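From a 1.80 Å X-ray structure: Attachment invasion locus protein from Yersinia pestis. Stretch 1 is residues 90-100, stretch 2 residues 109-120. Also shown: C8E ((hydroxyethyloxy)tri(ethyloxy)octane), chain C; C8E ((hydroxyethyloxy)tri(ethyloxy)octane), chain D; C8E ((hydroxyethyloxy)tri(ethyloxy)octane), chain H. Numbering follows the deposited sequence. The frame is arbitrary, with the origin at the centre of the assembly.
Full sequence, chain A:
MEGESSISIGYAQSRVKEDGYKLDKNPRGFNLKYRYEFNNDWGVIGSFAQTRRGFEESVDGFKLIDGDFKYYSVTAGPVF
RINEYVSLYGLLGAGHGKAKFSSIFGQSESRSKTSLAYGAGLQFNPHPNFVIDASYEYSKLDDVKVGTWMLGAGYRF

Stretch 1 (90-100) GLLGAGHGKAK
Stretch 2 (109-120) ESRSKTSLAYGA

The two stretches are neighbouring antiparallel β-strands joined by a regular ladder of backbone hydrogen bonds, to which side chains add one polar bond and a few apolar touches. Both are extended throughout; typical phi/psi values are -127/148 at Leu 91 and -130/139 at Tyr 118, while Gly 93 departs to 176/-141 and Leu 116 to -67/147. The N-to-C directions differ by 134°, the axes approach to 3.9 Å, and 876 Å² is buried in total.

The register pairs Gly 90 with Ala 120 and runs without a bulge to Lys 100 with Ser 110. Hydrogen-bonded pairs are Leu 91–Gly 119, Gly 93–Ala 117, Gly 95–Ser 115, Gly 97–Lys 113 and Ala 99–Arg 111, with CA atoms 4.6 to 5.5 Å apart. In each, the N of either residue donates to the O of its partner at 2.9 Å. Nine of these ten bonds have N-H...O angles of 155–169°; Gly 93 N to Ala 117 O is more bent, at 142°. The alternate, non-hydrogen-bonded pairs mostly lie closer, with CA atoms 4.0 to 4.7 Å apart, and bring CA-H groups toward carbonyls: Ser 112 CA lies 3.1 Å from Gly 97 O, and His 96 CA 3.3 Å from Lys 113 O.

Side chains of Leu 92, His 96, Lys 98, Lys 100, Ser 110, Ser 112, Thr 114 and Tyr 118 share one face. There His 96 (chi1 t, chi2 80°) and Thr 114 (chi1 m) form a hydrogen bond, ND1 to OG1, at 2.8 Å and 162°; OG1 sits at the ring edge, near its plane. Leu 92 (t, p) places CD1 3.6 Å from Tyr 118 CD1, an apolar contact oblique to the ring (chi1 m, chi2 -92°). Detergent C5 of C8E chain C lies over one face of that ring. Lys 98 CB and Ser 112 CB are 3.9 Å apart, and Lys 100 CB and Ser 110 CB 3.8 Å; both lysines have chi1 to chi3 t, and both serines chi1 p.

Leu 91 (m, t), Ala 99, Arg 111, Lys 113, Ser 115 and Ala 117 point to the other face. Ala 117 CB packs against backbone, 3.7 Å from Gly 95 N; an ideal CB on Gly 95 would lie 3.6 Å from that methyl. An ideal CB on Gly 119 would be tight against Leu 91 CB, at 3.5 Å. At Gly 97 the crowding would come from detergent: C1 of C8E chain D would be 3.4 Å from an ideal CB.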

ATOM      1  N   GLY A  90       2.316  -7.920  10.179  1.00 20.58           N
ATOM      2  CA  GLY A  90       0.928  -7.958   9.741  1.00 23.26           C
ATOM      3  C   GLY A  90       0.279  -6.619  10.044  1.00 29.56           C
ATOM      4  O   GLY A  90       0.508  -6.038  11.110  1.00 31.72           O
ATOM      5  N   LEU A  91      -0.529  -6.126   9.106  1.00 18.70           N
ATOM      6  CA  LEU A  91      -1.087  -4.776   9.175  1.00 20.17           C
ATOM      7  C   LEU A  91      -2.605  -4.780   9.019  1.00 18.74           C
ATOM      8  O   LEU A  91      -3.171  -5.623   8.323  1.00 19.72           O
ATOM      9  CB  LEU A  91      -0.493  -3.902   8.066  1.00 22.30           C
ATOM     10  CG  LEU A  91       1.036  -3.853   8.018  1.00 29.34           C
ATOM     11  CD1 LEU A  91       1.511  -3.000   6.858  1.00 29.35           C
ATOM     12  CD2 LEU A  91       1.589  -3.309   9.329  1.00 31.79           C
ATOM     13  N   LEU A  92      -3.240  -3.823   9.678  1.00 21.25           N
ATOM     14  CA  LEU A  92      -4.674  -3.625   9.597  1.00 20.61           C
ATOM     15  C   LEU A  92      -4.931  -2.134   9.583  1.00 19.63           C
ATOM     16  O   LEU A  92      -4.216  -1.350  10.229  1.00 21.34           O
ATOM     17  CB  LEU A  92      -5.370  -4.247  10.812  1.00 22.75           C
ATOM     18  CG  LEU A  92      -6.895  -4.126  10.833  1.00 29.89           C
ATOM     19  CD1 LEU A  92      -7.494  -4.938   9.709  1.00 33.74           C
ATOM     20  CD2 LEU A  92      -7.443  -4.602  12.187  1.00 37.88           C
ATOM     21  N   GLY A  93      -5.962  -1.724   8.855  1.00 20.63           N
ATOM     22  CA  GLY A  93      -6.301  -0.315   8.827  1.00 20.95           C
ATOM     23  C   GLY A  93      -7.445  -0.039   7.876  1.00 19.29           C
ATOM     24  O   GLY A  93      -8.389  -0.821   7.799  1.00 22.96           O
ATOM     25  N   ALA A  94      -7.347   1.075   7.163  1.00 21.78           N
ATOM     26  CA  ALA A  94      -8.420   1.502   6.280  1.00 23.09           C
ATOM     27  C   ALA A  94      -7.896   1.770   4.877  1.00 23.54           C
ATOM     28  O   ALA A  94      -6.802   2.320   4.699  1.00 23.51           O
ATOM     29  CB  ALA A  94      -9.100   2.758   6.830  1.00 23.49           C
ATOM     30  N   GLY A  95      -8.696   1.366   3.898  1.00 21.55           N
ATOM     31  CA  GLY A  95      -8.475   1.720   2.503  1.00 23.21           C
ATOM     32  C   GLY A  95      -9.625   2.589   2.027  1.00 23.66           C
ATOM     33  O   GLY A  95     -10.761   2.445   2.489  1.00 21.93           O
ATOM     34  N   HIS A  96      -9.329   3.502   1.100  1.00 24.80           N
ATOM     35  CA  HIS A  96     -10.317   4.412   0.550  1.00 25.33           C
ATOM     36  C   HIS A  96     -10.082   4.481  -0.945  1.00 24.16           C
ATOM     37  O   HIS A  96      -8.981   4.821  -1.393  1.00 26.78           O
ATOM     38  CB  HIS A  96     -10.192   5.811   1.167  1.00 26.94           C
ATOM     39  CG  HIS A  96     -11.172   6.806   0.614  1.00 30.87           C
ATOM     40  ND1 HIS A  96     -12.485   6.871   1.032  1.00 31.02           N
ATOM     41  CD2 HIS A  96     -11.033   7.763  -0.334  1.00 33.42           C
ATOM     42  CE1 HIS A  96     -13.107   7.834   0.378  1.00 31.82           C
ATOM     43  NE2 HIS A  96     -12.248   8.391  -0.460  1.00 33.34           N
ATOM     44  N   GLY A  97     -11.114   4.125  -1.701  1.00 21.21           N
ATOM     45  CA  GLY A  97     -11.070   4.183  -3.151  1.00 22.61           C
ATOM     46  C   GLY A  97     -12.068   5.164  -3.718  1.00 27.17           C
ATOM     47  O   GLY A  97     -13.156   5.370  -3.174  1.00 27.09           O
ATOM     48  N   LYS A  98     -11.687   5.785  -4.827  1.00 24.93           N
ATOM     49  CA  LYS A  98     -12.576   6.675  -5.551  1.00 28.09           C
ATOM     50  C   LYS A  98     -12.412   6.451  -7.047  1.00 30.58           C
ATOM     51  O   LYS A  98     -11.294   6.366  -7.554  1.00 28.61           O
ATOM     52  CB  LYS A  98     -12.295   8.137  -5.198  1.00 30.98           C
ATOM     53  CG  LYS A  98     -13.154   9.132  -6.010  1.00 38.67           C
ATOM     54  CD  LYS A  98     -13.145  10.506  -5.343  1.00 51.72           C
ATOM     55  CE  LYS A  98     -14.226  11.420  -5.899  1.00 60.66           C
ATOM     56  NZ  LYS A  98     -13.948  11.830  -7.300  1.00 64.44           N
ATOM     57  N   ALA A  99     -13.537   6.334  -7.740  1.00 31.29           N
ATOM     58  CA  ALA A  99     -13.537   6.166  -9.188  1.00 34.04           C
ATOM     59  C   ALA A  99     -14.495   7.167  -9.811  1.00 35.36           C
ATOM     60  O   ALA A  99     -15.631   7.312  -9.360  1.00 38.10           O
ATOM     61  CB  ALA A  99     -13.941   4.741  -9.559  1.00 37.91           C
ATOM     62  N   LYS A 100     -14.071   7.790 -10.885  1.00 30.99           N
ATOM     63  CA  LYS A 100     -14.859   8.792 -11.559  1.00 37.46           C
ATOM     64  C   LYS A 100     -14.821   8.543 -13.051  1.00 44.61           C
ATOM     65  O   LYS A 100     -13.797   8.264 -13.592  1.00 42.00           O
ATOM     66  CB  LYS A 100     -14.286  10.136 -11.247  1.00 41.71           C
ATOM     67  CG  LYS A 100     -14.906  11.285 -11.857  1.00 57.78           C
ATOM     68  CD  LYS A 100     -14.039  12.466 -11.558  1.00 68.38           C
ATOM     69  CE  LYS A 100     -14.670  13.759 -11.941  1.00 71.54           C
ATOM     70  NZ  LYS A 100     -15.893  13.549 -12.676  1.00 77.57           N
ATOM     71  N   GLU A 109     -19.907  10.752 -13.347  1.00 38.09           N
ATOM     72  CA  GLU A 109     -20.382  10.118 -12.131  1.00 37.00           C
ATOM     73  C   GLU A 109     -19.171   9.633 -11.364  1.00 36.86           C
ATOM     74  O   GLU A 109     -18.165   9.256 -11.954  1.00 37.85           O
ATOM     75  CB  GLU A 109     -21.303   8.943 -12.455  1.00 49.42           C
ATOM     76  CG  GLU A 109     -20.641   7.847 -13.276  1.00 55.26           C
ATOM     77  N   SER A 110     -19.245   9.662 -10.044  1.00 33.33           N
ATOM     78  CA  SER A 110     -18.145   9.153  -9.250  1.00 34.57           C
ATOM     79  C   SER A 110     -18.694   8.402  -8.057  1.00 30.27           C
ATOM     80  O   SER A 110     -19.816   8.653  -7.618  1.00 31.61           O
ATOM     81  CB  SER A 110     -17.219  10.286  -8.803  1.00 47.78           C
ATOM     82  OG  SER A 110     -17.842  11.106  -7.837  1.00 53.66           O
ATOM     83  N   ARG A 111     -17.903   7.461  -7.567  1.00 30.56           N
ATOM     84  CA  ARG A 111     -18.245   6.686  -6.385  1.00 36.48           C
ATOM     85  C   ARG A 111     -17.009   6.582  -5.519  1.00 33.35           C
ATOM     86  O   ARG A 111     -15.887   6.478  -6.029  1.00 34.10           O
ATOM     87  CB  ARG A 111     -18.711   5.283  -6.778  1.00 37.33           C
ATOM     88  CG  ARG A 111     -20.058   5.244  -7.473  1.00 48.29           C
ATOM     89  N   SER A 112     -17.199   6.598  -4.204  1.00 31.02           N
ATOM     90  CA  SER A 112     -16.066   6.404  -3.320  1.00 31.25           C
ATOM     91  C   SER A 112     -16.484   5.559  -2.119  1.00 28.99           C
ATOM     92  O   SER A 112     -17.659   5.520  -1.744  1.00 27.59           O
ATOM     93  CB  SER A 112     -15.451   7.749  -2.900  1.00 38.81           C
ATOM     94  OG  SER A 112     -16.100   8.294  -1.770  1.00 44.40           O
ATOM     95  N   LYS A 113     -15.518   4.861  -1.549  1.00 29.39           N
ATOM     96  CA  LYS A 113     -15.807   3.919  -0.478  1.00 29.99           C
ATOM     97  C   LYS A 113     -14.604   3.759   0.430  1.00 26.92           C
ATOM     98  O   LYS A 113     -13.462   3.734  -0.031  1.00 25.10           O
ATOM     99  CB  LYS A 113     -16.209   2.557  -1.068  1.00 28.85           C
ATOM    100  CG  LYS A 113     -16.375   1.437  -0.041  1.00 36.72           C
ATOM    101  CD  LYS A 113     -17.645   1.623   0.789  1.00 40.96           C
ATOM    102  CE  LYS A 113     -17.824   0.478   1.787  1.00 49.15           C
ATOM    103  NZ  LYS A 113     -19.068   0.632   2.590  1.00 56.68           N
ATOM    104  N   THR A 114     -14.876   3.644   1.728  1.00 28.60           N
ATOM    105  CA  THR A 114     -13.855   3.321   2.719  1.00 26.08           C
ATOM    106  C   THR A 114     -14.179   1.973   3.342  1.00 25.74           C
ATOM    107  O   THR A 114     -15.322   1.716   3.733  1.00 27.54           O
ATOM    108  CB  THR A 114     -13.821   4.370   3.844  1.00 31.40           C
ATOM    109  OG1 THR A 114     -13.637   5.671   3.275  1.00 34.60           O
ATOM    110  CG2 THR A 114     -12.691   4.072   4.829  1.00 30.14           C
ATOM    111  N   SER A 115     -13.173   1.107   3.437  1.00 23.74           N
ATOM    112  CA  SER A 115     -13.371  -0.201   4.025  1.00 26.36           C
ATOM    113  C   SER A 115     -12.112  -0.581   4.770  1.00 25.15           C
ATOM    114  O   SER A 115     -11.146   0.185   4.795  1.00 24.08           O
ATOM    115  CB  SER A 115     -13.674  -1.239   2.941  1.00 32.56           C
ATOM    116  OG  SER A 115     -14.147  -2.450   3.512  1.00 38.62           O
ATOM    117  N   LEU A 116     -12.119  -1.757   5.380  1.00 22.77           N
ATOM    118  CA  LEU A 116     -10.908  -2.264   6.024  1.00 25.02           C
ATOM    119  C   LEU A 116      -9.838  -2.567   4.974  1.00 26.48           C
ATOM    120  O   LEU A 116     -10.148  -2.967   3.840  1.00 26.07           O
ATOM    121  CB  LEU A 116     -11.222  -3.533   6.809  1.00 23.93           C
ATOM    122  CG  LEU A 116     -12.091  -3.339   8.052  1.00 31.52           C
ATOM    123  CD1 LEU A 116     -12.512  -4.695   8.623  1.00 35.12           C
ATOM    124  CD2 LEU A 116     -11.334  -2.504   9.095  1.00 36.18           C
ATOM    125  N   ALA A 117      -8.581  -2.365   5.353  1.00 22.34           N
ATOM    126  CA  ALA A 117      -7.460  -2.830   4.545  1.00 21.48           C
ATOM    127  C   ALA A 117      -6.604  -3.762   5.398  1.00 21.30           C
ATOM    128  O   ALA A 117      -6.444  -3.538   6.598  1.00 21.63           O
ATOM    129  CB  ALA A 117      -6.634  -1.660   4.050  1.00 19.70           C
ATOM    130  N   TYR A 118      -6.047  -4.790   4.772  1.00 20.32           N
ATOM    131  CA  TYR A 118      -5.296  -5.815   5.493  1.00 22.68           C
ATOM    132  C   TYR A 118      -3.977  -6.002   4.783  1.00 23.31           C
ATOM    133  O   TYR A 118      -3.947  -6.054   3.572  1.00 21.73           O
ATOM    134  CB  TYR A 118      -6.029  -7.148   5.425  1.00 22.46           C
ATOM    135  CG  TYR A 118      -7.503  -7.096   5.735  1.00 22.76           C
ATOM    136  CD1 TYR A 118      -7.965  -7.307   7.025  1.00 23.40           C
ATOM    137  CD2 TYR A 118      -8.439  -6.862   4.733  1.00 24.05           C
ATOM    138  CE1 TYR A 118      -9.325  -7.294   7.309  1.00 27.07           C
ATOM    139  CE2 TYR A 118      -9.803  -6.838   5.013  1.00 29.16           C
ATOM    140  CZ  TYR A 118     -10.233  -7.050   6.303  1.00 30.50           C
ATOM    141  OH  TYR A 118     -11.581  -7.030   6.600  1.00 33.47           O
ATOM    142  N   GLY A 119      -2.884  -6.147   5.516  1.00 22.02           N
ATOM    143  CA  GLY A 119      -1.596  -6.300   4.870  1.00 22.93           C
ATOM    144  C   GLY A 119      -0.665  -7.273   5.565  1.00 26.62           C
ATOM    145  O   GLY A 119      -0.881  -7.665   6.709  1.00 18.81           O
ATOM    146  N   ALA A 120       0.368  -7.685   4.849  1.00 22.25           N
ATOM    147  CA  ALA A 120       1.390  -8.538   5.428  1.00 23.57           C
ATOM    148  C   ALA A 120       2.666  -8.273   4.650  1.00 21.37           C
ATOM    149  O   ALA A 120       2.631  -8.061   3.432  1.00 21.21           O
ATOM    150  CB  ALA A 120       0.989 -10.016   5.327  1.00 25.05           C
TER
HETATM  151  C1  C8E C   2     -13.826 -10.934   4.942  1.00 51.68           C
HETATM  152  C2  C8E C   2     -12.504 -11.330   4.294  1.00 54.82           C
HETATM  153  C3  C8E C   2     -11.352 -10.438   4.744  1.00 46.39           C
HETATM  154  C4  C8E C   2     -10.053 -11.237   4.784  1.00 51.68           C
HETATM  155  C5  C8E C   2      -8.969 -10.634   3.897  1.00 43.13           C
HETATM  156  C6  C8E C   2      -7.588 -10.849   4.510  1.00 46.82           C
HETATM  157  C7  C8E C   2      -6.476 -10.482   3.534  1.00 46.98           C
HETATM  158  C8  C8E C   2      -5.098 -10.677   4.156  1.00 48.00           C
HETATM  159  O9  C8E C   2      -4.095 -10.625   3.165  1.00 53.37           O
HETATM  160  C10 C8E C   2      -3.020  -9.780   3.525  1.00 42.34           C
HETATM  161  C1  C8E D   3     -13.575   2.568  -6.243  1.00 48.78           C
HETATM  162  C2  C8E D   3     -14.759   3.166  -5.489  1.00 44.39           C
HETATM  163  C3  C8E D   3     -15.534   2.082  -4.750  1.00 50.91           C
HETATM  164  C4  C8E D   3     -16.837   1.719  -5.454  1.00 56.16           C
HETATM  165  C5  C8E D   3     -17.764   0.983  -4.493  1.00 60.17           C
HETATM  166  C6  C8E D   3     -19.216   1.409  -4.675  1.00 65.44           C
HETATM  167  C7  C8E D   3     -19.608   2.525  -3.712  1.00 65.68           C
HETATM  168  C8  C8E D   3     -20.866   3.236  -4.201  1.00 65.60           C
HETATM  169  C1  C8E H   7       6.520  -9.867   0.620  1.00 50.15           C
HETATM  170  C2  C8E H   7       5.010  -9.977   0.788  1.00 58.01           C
HETATM  171  C3  C8E H   7       4.629 -11.190   1.630  1.00 64.76           C
HETATM  172  C4  C8E H   7       3.242 -11.023   2.243  1.00 66.63           C
HETATM  173  C5  C8E H   7       2.332 -12.205   1.915  1.00 62.07           C
HETATM  174  C6  C8E H   7       1.052 -11.763   1.213  1.00 58.96           C
HETATM  175  C7  C8E H   7       0.494 -12.889   0.350  1.00 58.50           C
HETATM  176  C8  C8E H   7      -0.757 -12.456  -0.405  1.00 65.43           C
HETATM  177  O9  C8E H   7      -0.796 -13.094  -1.664  1.00 69.34           O